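Local coordinates for protein ArsR family transcriptional regulator (Comamonas testosteroni, PDB 6UVU) that acts as an antimony-responsive transcriptional repressor of the ArsR family, probably binding operator DNA as a dimer through winged helix-turn-helix domains, at the interface of chains A and B. Residues are numbered along the deposited sequence; one frame, centred on the assembly and turned at random. Chains: chain A/B, ArsR family transcriptional regulator.

The interface of chains A and B. Residues chain A 46, 49-50, 65-66; chain B 23-24.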
loop_
_atom_site.group_PDB
_atom_site.type_symbol
_atom_site.label_atom_id
_atom_site.label_comp_id
_atom_site.label_asym_id
_atom_site.label_seq_id
_atom_site.Cartn_x
_atom_site.Cartn_y
_atom_site.Cartn_z
ATOM N N ARG A 46 2.295 -8.797 9.699
ATOM C CA ARG A 46 3.198 -9.288 10.720
ATOM C C ARG A 46 4.064 -10.404 10.168
ATOM O O ARG A 46 5.261 -10.449 10.444
ATOM C CB ARG A 46 2.413 -9.736 11.959
ATOM C CG ARG A 46 1.691 -8.571 12.662
ATOM C CD ARG A 46 1.065 -8.992 14.011
ATOM N NE ARG A 46 2.062 -9.184 15.067
ATOM C CZ ARG A 46 2.205 -10.304 15.762
ATOM N NH1 ARG A 46 1.416 -11.345 15.521
ATOM N NH2 ARG A 46 3.125 -10.380 16.708
ATOM N N HIS A 49 6.649 -8.727 7.901
ATOM C CA HIS A 49 7.673 -8.092 8.727
ATOM C C HIS A 49 8.640 -9.131 9.303
ATOM O O HIS A 49 9.862 -8.969 9.214
ATOM C CB HIS A 49 7.032 -7.255 9.837
ATOM C CG HIS A 49 7.998 -6.345 10.543
ATOM N ND1 HIS A 49 7.648 -5.593 11.645
ATOM C CD2 HIS A 49 9.301 -6.063 10.297
ATOM C CE1 HIS A 49 8.694 -4.887 12.046
ATOM N NE2 HIS A 49 9.712 -5.165 11.253
ATOM N N ALA A 50 8.114 -10.223 9.876
ATOM C CA ALA A 50 8.989 -11.269 10.414
ATOM C C ALA A 50 9.912 -11.848 9.340
ATOM O O ALA A 50 11.105 -12.076 9.584
ATOM C CB ALA A 50 8.143 -12.383 11.041
ATOM N N ALA A 65 7.452 -16.619 15.697
ATOM C CA ALA A 65 7.784 -15.203 15.830
ATOM C C ALA A 65 6.530 -14.339 15.967
ATOM O O ALA A 65 6.526 -13.347 16.710
ATOM C CB ALA A 65 8.631 -14.751 14.632
ATOM N N VAL A 66 5.453 -14.701 15.269
ATOM C CA VAL A 66 4.226 -13.910 15.308
ATOM C C VAL A 66 3.250 -14.510 16.311
ATOM O O VAL A 66 2.062 -14.172 16.304
ATOM C CB VAL A 66 3.579 -13.806 13.913
ATOM C CG1 VAL A 66 4.573 -13.199 12.920
ATOM C CG2 VAL A 66 3.103 -15.182 13.441
ATOM N N LEU B 23 9.332 -6.619 15.956
ATOM C CA LEU B 23 8.186 -7.064 15.184
ATOM C C LEU B 23 6.970 -6.181 15.448
ATOM O O LEU B 23 6.609 -5.916 16.599
ATOM C CB LEU B 23 7.874 -8.521 15.521
ATOM C CG LEU B 23 6.785 -9.150 14.657
ATOM C CD1 LEU B 23 7.230 -9.200 13.199
ATOM C CD2 LEU B 23 6.418 -10.545 15.187
ATOM N N ILE B 24 6.369 -5.689 14.365
ATOM C CA ILE B 24 5.213 -4.814 14.483
ATOM C C ILE B 24 4.108 -5.545 15.240
ATOM O O ILE B 24 3.845 -6.731 15.004
ATOM C CB ILE B 24 4.763 -4.349 13.089
ATOM C CG1 ILE B 24 3.582 -3.400 13.189
ATOM C CG2 ILE B 24 4.383 -5.517 12.205
ATOM C CD1 ILE B 24 2.943 -3.165 11.852
#
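B:Leu23 pushes its side chain into a groove of chain A between A:Arg46, A:His49 and A:Ala50 on one helix and A:Ala65, which ends another helix, and A:Val66 just beyond it. Its CB leads inward with CG anti to the backbone N (chi1 -174°), and at CG the chain forks. CD1 settles on the helix backbone, 3.6 Å from A:Ala50 N, with A:Arg46 O and A:His49 CB also beside it. CD2 turns to the other wall, where it meets A:Val66 CG1 at 3.9 Å, A:Ala65 O and the guanidinium nitrogen NH2 of A:Arg46. The next residue is held by its backbone on both sides. B:Ile24 N donates over 3.0 Å to the imidazole nitrogen ND1 of A:His49, which acts as acceptor; the N-H comes in tilted from the ring plane. B:Ile24 O takes the N-H of A:Arg46 NE at 3.0 Å, lying in the guanidinium plane, with a fairly straight approach (160° at H). The arginine chain bends at chi3 (74°) to bring NE to this carbonyl, while NH1 reaches back to A:Val66 O at 3.0 Å and fixes the rotation of the group. An alanine in place of A:Arg46 would probably leave the carbonyls of B:Ile24 and A:Val66 without this donor and uncover one flank of B:Leu23. B:Ile24 CG2 rests against A:His49 CB at 4.0 Å. The patch joins the loop preceding helix 26-39 of one subunit to helix 42-54 and the end of helix 59-65 and the residue after it in the other; two-fold symmetry repeats it with the chains exchanged, so the subunits grip each other reciprocally.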